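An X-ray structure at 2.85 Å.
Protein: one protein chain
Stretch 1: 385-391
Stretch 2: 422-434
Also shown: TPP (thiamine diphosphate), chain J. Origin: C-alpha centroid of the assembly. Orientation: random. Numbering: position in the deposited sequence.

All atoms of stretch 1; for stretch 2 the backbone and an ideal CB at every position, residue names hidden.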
ATOM      1  N   ALA B 385     -12.284   0.252  17.247  1.00 52.96           N
ATOM      2  CA  ALA B 385     -11.957  -0.984  16.562  1.00 53.34           C
ATOM      3  C   ALA B 385     -11.031  -0.742  15.374  1.00 58.85           C
ATOM      4  O   ALA B 385     -11.006   0.339  14.772  1.00 61.71           O
ATOM      5  CB  ALA B 385     -13.236  -1.670  16.087  1.00 52.06           C
ATOM      6  N   ILE B 386     -10.260  -1.772  15.042  1.00 47.62           N
ATOM      7  CA  ILE B 386      -9.465  -1.806  13.828  1.00 45.41           C
ATOM      8  C   ILE B 386     -10.132  -2.822  12.917  1.00 52.59           C
ATOM      9  O   ILE B 386     -10.525  -3.900  13.379  1.00 58.71           O
ATOM     10  CB  ILE B 386      -7.991  -2.156  14.112  1.00 44.65           C
ATOM     11  CG1 ILE B 386      -7.337  -1.045  14.938  1.00 45.47           C
ATOM     12  CG2 ILE B 386      -7.233  -2.313  12.831  1.00 42.62           C
ATOM     13  CD1 ILE B 386      -6.176  -1.502  15.765  1.00 62.39           C
ATOM     14  N   ILE B 387     -10.314  -2.461  11.641  1.00 53.54           N
ATOM     15  CA  ILE B 387     -11.013  -3.286  10.654  1.00 43.00           C
ATOM     16  C   ILE B 387     -10.053  -3.649   9.535  1.00 53.91           C
ATOM     17  O   ILE B 387      -9.410  -2.784   8.932  1.00 52.47           O
ATOM     18  CB  ILE B 387     -12.283  -2.630  10.081  1.00 43.70           C
ATOM     19  CG1 ILE B 387     -13.259  -2.252  11.200  1.00 51.95           C
ATOM     20  CG2 ILE B 387     -13.010  -3.575   9.071  1.00 46.25           C
ATOM     21  CD1 ILE B 387     -13.099  -0.907  11.849  1.00 56.19           C
ATOM     22  N   THR B 388      -9.985  -4.935   9.263  1.00 58.23           N
ATOM     23  CA  THR B 388      -9.144  -5.571   8.272  1.00 52.94           C
ATOM     24  C   THR B 388     -10.037  -6.355   7.317  1.00 52.28           C
ATOM     25  O   THR B 388     -11.148  -6.749   7.682  1.00 57.87           O
ATOM     26  CB  THR B 388      -8.172  -6.512   9.039  1.00 57.50           C
ATOM     27  OG1 THR B 388      -7.099  -5.754   9.595  1.00 58.78           O
ATOM     28  CG2 THR B 388      -7.655  -7.579   8.204  1.00 61.36           C
ATOM     29  N   THR B 389      -9.597  -6.544   6.069  1.00 46.81           N
ATOM     30  CA  THR B 389     -10.377  -7.354   5.124  1.00 38.20           C
ATOM     31  C   THR B 389      -9.439  -8.177   4.263  1.00 45.61           C
ATOM     32  O   THR B 389      -8.265  -7.846   4.091  1.00 61.72           O
ATOM     33  CB  THR B 389     -11.287  -6.586   4.144  1.00 41.94           C
ATOM     34  OG1 THR B 389     -10.535  -6.212   2.982  1.00 54.00           O
ATOM     35  CG2 THR B 389     -11.914  -5.367   4.757  1.00 38.76           C
ATOM     36  N   ASP B 390      -9.968  -9.262   3.733  1.00 39.93           N
ATOM     37  CA  ASP B 390      -9.334  -9.933   2.608  1.00 44.06           C
ATOM     38  C   ASP B 390      -9.843  -9.286   1.305  1.00 44.04           C
ATOM     39  O   ASP B 390     -10.263  -8.122   1.294  1.00 38.33           O
ATOM     40  CB  ASP B 390      -9.552 -11.447   2.730  1.00 55.32           C
ATOM     41  CG  ASP B 390      -8.363 -12.176   3.410  1.00 70.26           C
ATOM     42  OD1 ASP B 390      -7.220 -11.905   2.967  1.00 73.85           O
ATOM     43  OD2 ASP B 390      -8.543 -13.023   4.339  1.00 67.86           O
ATOM     44  N   VAL B 391      -9.771 -10.003   0.184  1.00 37.43           N
ATOM     45  CA  VAL B 391     -10.052  -9.443  -1.134  1.00 35.33           C
ATOM     46  C   VAL B 391     -11.189 -10.209  -1.812  1.00 40.82           C
ATOM     47  O   VAL B 391     -11.168 -11.440  -1.862  1.00 49.60           O
ATOM     48  CB  VAL B 391      -8.791  -9.459  -2.010  1.00 42.23           C
ATOM     49  CG1 VAL B 391      -9.147  -9.114  -3.439  1.00 36.78           C
ATOM     50  CG2 VAL B 391      -7.777  -8.469  -1.459  1.00 44.88           C
ATOM     51  N   UNK B 422      -5.897 -10.277   4.891  1.00 60.59           N
ATOM     52  CA  UNK B 422      -6.700  -9.986   6.063  1.00 53.39           C
ATOM     53  C   UNK B 422      -6.284 -10.608   7.381  1.00 54.86           C
ATOM     54  O   UNK B 422      -6.065  -9.894   8.360  1.00 51.98           O
ATOM     55  CB  UNK B 422      -8.139 -10.418   5.774  1.00 53.39           C
ATOM     56  N   UNK B 423      -6.174 -11.927   7.463  1.00 52.72           N
ATOM     57  CA  UNK B 423      -5.937 -12.492   8.789  1.00 48.69           C
ATOM     58  C   UNK B 423      -4.554 -12.116   9.322  1.00 53.07           C
ATOM     59  O   UNK B 423      -4.467 -11.644  10.475  1.00 51.75           O
ATOM     60  CB  UNK B 423      -6.084 -14.014   8.747  1.00 48.69           C
ATOM     61  N   UNK B 424      -3.451 -12.263   8.567  1.00 45.54           N
ATOM     62  CA  UNK B 424      -2.157 -11.839   9.131  1.00 48.24           C
ATOM     63  C   UNK B 424      -2.065 -10.345   9.372  1.00 55.86           C
ATOM     64  O   UNK B 424      -1.436  -9.925  10.357  1.00 59.64           O
ATOM     65  CB  UNK B 424      -1.019 -12.262   8.200  1.00 48.24           C
ATOM     66  N   UNK B 425      -2.676  -9.524   8.510  1.00 47.74           N
ATOM     67  CA  UNK B 425      -2.727  -8.091   8.792  1.00 38.73           C
ATOM     68  C   UNK B 425      -3.431  -7.815  10.117  1.00 48.47           C
ATOM     69  O   UNK B 425      -2.963  -7.002  10.923  1.00 57.77           O
ATOM     70  CB  UNK B 425      -3.436  -7.350   7.657  1.00 38.73           C
ATOM     71  N   UNK B 426      -4.547  -8.496  10.371  1.00 48.65           N
ATOM     72  CA  UNK B 426      -5.237  -8.314  11.640  1.00 48.34           C
ATOM     73  C   UNK B 426      -4.365  -8.761  12.804  1.00 48.52           C
ATOM     74  O   UNK B 426      -4.352  -8.125  13.866  1.00 47.82           O
ATOM     75  CB  UNK B 426      -6.559  -9.084  11.644  1.00 48.34           C
ATOM     76  N   UNK B 427      -3.609  -9.841  12.616  1.00 50.01           N
ATOM     77  CA  UNK B 427      -2.711 -10.298  13.671  1.00 52.79           C
ATOM     78  C   UNK B 427      -1.700  -9.201  14.006  1.00 56.14           C
ATOM     79  O   UNK B 427      -1.467  -8.874  15.183  1.00 57.31           O
ATOM     80  CB  UNK B 427      -1.992 -11.582  13.251  1.00 52.79           C
ATOM     81  N   UNK B 428      -1.115  -8.589  12.966  1.00 47.08           N
ATOM     82  CA  UNK B 428      -0.181  -7.496  13.195  1.00 42.36           C
ATOM     83  C   UNK B 428      -0.828  -6.328  13.919  1.00 47.10           C
ATOM     84  O   UNK B 428      -0.283  -5.808  14.901  1.00 43.68           O
ATOM     85  CB  UNK B 428       0.404  -7.018  11.864  1.00 42.36           C
ATOM     86  N   UNK B 429      -2.005  -5.906  13.447  1.00 41.37           N
ATOM     87  CA  UNK B 429      -2.723  -4.814  14.102  1.00 44.94           C
ATOM     88  C   UNK B 429      -2.981  -5.108  15.576  1.00 46.16           C
ATOM     89  O   UNK B 429      -2.928  -4.199  16.419  1.00 48.26           O
ATOM     90  CB  UNK B 429      -4.049  -4.551  13.386  1.00 44.94           C
ATOM     91  N   UNK B 430      -3.345  -6.353  15.896  1.00 44.75           N
ATOM     92  CA  UNK B 430      -3.553  -6.726  17.289  1.00 46.78           C
ATOM     93  C   UNK B 430      -2.277  -6.529  18.081  1.00 62.64           C
ATOM     94  O   UNK B 430      -2.277  -5.873  19.130  1.00 68.60           O
ATOM     95  CB  UNK B 430      -4.029  -8.176  17.399  1.00 46.78           C
ATOM     96  N   UNK B 431      -1.170  -7.097  17.586  1.00 59.97           N
ATOM     97  CA  UNK B 431       0.118  -6.955  18.265  1.00 50.98           C
ATOM     98  C   UNK B 431       0.518  -5.496  18.452  1.00 55.24           C
ATOM     99  O   UNK B 431       1.200  -5.163  19.433  1.00 64.74           O
ATOM    100  CB  UNK B 431       1.207  -7.689  17.479  1.00 50.98           C
ATOM    101  N   UNK B 432       0.165  -4.622  17.509  1.00 46.59           N
ATOM    102  CA  UNK B 432       0.572  -3.229  17.630  1.00 46.93           C
ATOM    103  C   UNK B 432      -0.366  -2.413  18.491  1.00 58.91           C
ATOM    104  O   UNK B 432       0.030  -1.345  18.963  1.00 68.03           O
ATOM    105  CB  UNK B 432       0.672  -2.592  16.242  1.00 46.93           C
ATOM    106  N   UNK B 433      -1.584  -2.894  18.706  1.00 61.44           N
ATOM    107  CA  UNK B 433      -2.549  -2.255  19.605  1.00 66.87           C
ATOM    108  C   UNK B 433      -3.253  -3.327  20.416  1.00 63.40           C
ATOM    109  O   UNK B 433      -4.364  -3.755  20.080  1.00 60.03           O
ATOM    110  CB  UNK B 433      -3.562  -1.414  18.826  1.00 66.87           C
ATOM    111  N   UNK B 434      -2.637  -3.779  21.512  1.00 64.01           N
ATOM    112  CA  UNK B 434      -3.248  -4.866  22.297  1.00 66.94           C
ATOM    113  C   UNK B 434      -4.552  -4.459  22.939  1.00 75.03           C
ATOM    114  O   UNK B 434      -5.361  -5.331  23.266  1.00 77.02           O
ATOM    115  CB  UNK B 434      -2.282  -5.343  23.384  1.00 66.94           C
TER
HETATM  116  N1' TPP J 602      -5.332 -15.194  -6.500  1.00 31.71           N
HETATM  117  C2' TPP J 602      -4.838 -14.343  -5.528  1.00 35.82           C
HETATM  118  CM2 TPP J 602      -3.702 -14.752  -4.637  1.00 37.67           C
HETATM  119  N3' TPP J 602      -5.372 -13.090  -5.354  1.00 36.20           N
HETATM  120  C4' TPP J 602      -6.386 -12.649  -6.156  1.00 32.72           C
HETATM  121  N4' TPP J 602      -6.843 -11.416  -5.938  1.00 30.60           N
HETATM  122  C5' TPP J 602      -6.896 -13.497  -7.143  1.00 28.97           C
HETATM  123  C6' TPP J 602      -6.360 -14.772  -7.302  1.00 23.86           C
HETATM  124  C7' TPP J 602      -8.048 -13.060  -8.024  1.00 33.11           C
HETATM  125  N3  TPP J 602      -9.211 -12.906  -7.191  1.00 34.84           N
HETATM  126  C2  TPP J 602      -9.603 -11.694  -6.672  1.00 44.43           C
HETATM  127  S1  TPP J 602     -10.910 -11.760  -5.761  1.00 45.41           S
HETATM  128  C5  TPP J 602     -11.040 -13.353  -5.994  1.00 44.54           C
HETATM  129  C4  TPP J 602     -10.052 -13.886  -6.783  1.00 34.90           C
HETATM  130  CM4 TPP J 602      -9.994 -15.338  -7.117  1.00 44.18           C
HETATM  131  C6  TPP J 602     -12.185 -14.084  -5.335  1.00 45.41           C
HETATM  132  C7  TPP J 602     -12.259 -13.800  -3.835  1.00 50.63           C
HETATM  133  O7  TPP J 602     -12.674 -14.982  -3.187  1.00 48.63           O
HETATM  134  PA  TPP J 602     -13.329 -14.953  -1.712  1.00 49.27           P
HETATM  135  O1A TPP J 602     -12.276 -15.041  -0.640  1.00 41.74           O
HETATM  136  O2A TPP J 602     -14.291 -16.126  -1.676  1.00 56.10           O
HETATM  137  O3A TPP J 602     -14.068 -13.535  -1.532  1.00 48.52           O
HETATM  138  PB  TPP J 602     -15.616 -13.261  -1.970  1.00 54.88           P
HETATM  139  O1B TPP J 602     -16.212 -12.196  -1.047  1.00 40.72           O
HETATM  140  O2B TPP J 602     -15.741 -12.798  -3.401  1.00 51.72           O
HETATM  141  O3B TPP J 602     -16.390 -14.561  -1.906  1.00 60.79           O

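Strand 386-389 and the helix that opens stretch 2 run nearly antiparallel, at 158°, with their axes 7.2 Å apart at closest approach, so the start of the helix meets the end of the strand.

Position 422 is the tightest. Its CA lies 3.3 Å from Thr389 O, and its ideal CB would fall 3.0 Å from both Asp390 CG and Thr389 C, a clash with either. Only a residue without a side chain suits this site as it stands, and the residue is Gly422. Its amide faces the carboxylate of Asp390, and Gly422 N donates a hydrogen bond to Asp390 OD1 at 2.8 Å and 158°, tying the first helical residue to the loop that follows the strand.

At 423 CA-to-CB points away, and the ideal CB remains 5.1 Å from Asp390 OD2; stretch 1 hardly restricts the choice, and the residue is Leu423. Position 424 points sideways with nothing of stretch 1 near its CB. Its phi of -66° permits proline, and in the first turn of a helix the missing amide hydrogen costs little; it is Pro424.

Position 425 turns toward the strand, its ideal CB 4.3 Å from Thr388 CG2. At 426 the bond points sideways, yet the ideal CB comes to 3.9 Å from that same methyl. A small residue would suit both positions, and both are alanine. Thr388 leans on the backbone here as well, its OG1 3.8 Å from Ala426 CA.

Positions 427 and 428 lie beyond the reach of stretch 1, which sets no preference; they are Ile427 and Gly428, the latter with ordinary helical angles (-61/-48).

Position 429 points toward the strand again, one turn after 425. Its ideal CB is 3.9 Å from Ile386 CG2, already at van der Waals distance, so a small apolar side chain would fit well. Ala429 supplies it, its CB packing on Ile386 CG2 at 3.9 Å where the two CA atoms are 7.4 Å apart.

At 430 and 432 CA-to-CB points sideways without contact, and 431 is out of reach. Many side chains would be compatible; the residues are Ala430, Leu431 and Ala432.

Position 433 leaves helical geometry (-138/83), and its CB turns toward stretch 1, 4.0 Å from Ile386 CD1. An apolar residue could pack there, while asparagine or glycine would be common choices at a helix end. Asn433 brings its OD1 to 3.8 Å from Ile386 CD1, a contact without a hydrogen bond. Position 434, out of reach with phi -66°, accepts many residues, including the deposited Pro434.

Stretch 2 (422-434) GLPAAIGAALANP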
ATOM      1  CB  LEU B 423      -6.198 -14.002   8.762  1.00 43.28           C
ATOM      2  CG  LEU B 423      -5.627 -14.943   9.816  1.00 49.02           C
ATOM      3  CD1 LEU B 423      -6.111 -14.561  11.204  1.00 52.27           C
ATOM      4  CD2 LEU B 423      -6.038 -16.369   9.475  1.00 48.55           C
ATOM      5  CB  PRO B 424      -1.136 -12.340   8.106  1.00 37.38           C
ATOM      6  CG  PRO B 424      -1.901 -12.618   6.896  1.00 37.78           C
ATOM      7  CD  PRO B 424      -3.267 -13.000   7.311  1.00 40.30           C
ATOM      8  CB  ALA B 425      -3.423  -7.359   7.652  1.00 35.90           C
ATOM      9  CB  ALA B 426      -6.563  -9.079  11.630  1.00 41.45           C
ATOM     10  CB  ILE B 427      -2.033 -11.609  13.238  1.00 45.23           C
ATOM     11  CG1 ILE B 427      -3.065 -12.729  13.263  1.00 48.00           C
ATOM     12  CG2 ILE B 427      -0.863 -11.944  14.144  1.00 45.78           C
ATOM     13  CD1 ILE B 427      -2.652 -13.953  12.519  1.00 42.97           C
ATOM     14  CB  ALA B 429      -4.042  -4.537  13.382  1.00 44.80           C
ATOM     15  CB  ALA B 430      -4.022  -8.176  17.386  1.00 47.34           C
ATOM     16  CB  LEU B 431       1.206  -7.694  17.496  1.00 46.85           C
ATOM     17  CG  LEU B 431       1.235  -9.219  17.563  1.00 54.23           C
ATOM     18  CD1 LEU B 431       2.082  -9.781  16.399  1.00 56.79           C
ATOM     19  CD2 LEU B 431       1.793  -9.661  18.922  1.00 49.45           C
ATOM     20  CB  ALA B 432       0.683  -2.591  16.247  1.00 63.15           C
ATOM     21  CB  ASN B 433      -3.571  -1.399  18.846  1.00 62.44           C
ATOM     22  CG  ASN B 433      -2.931  -0.385  17.943  1.00 58.78           C
ATOM     23  OD1 ASN B 433      -2.582  -0.683  16.800  1.00 69.21           O
ATOM     24  ND2 ASN B 433      -2.812   0.843  18.433  1.00 51.46           N
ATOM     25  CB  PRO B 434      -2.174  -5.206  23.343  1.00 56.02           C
ATOM     26  CG  PRO B 434      -1.279  -4.028  23.397  1.00 56.00           C
ATOM     27  CD  PRO B 434      -1.321  -3.375  22.039  1.00 62.09           C
TER
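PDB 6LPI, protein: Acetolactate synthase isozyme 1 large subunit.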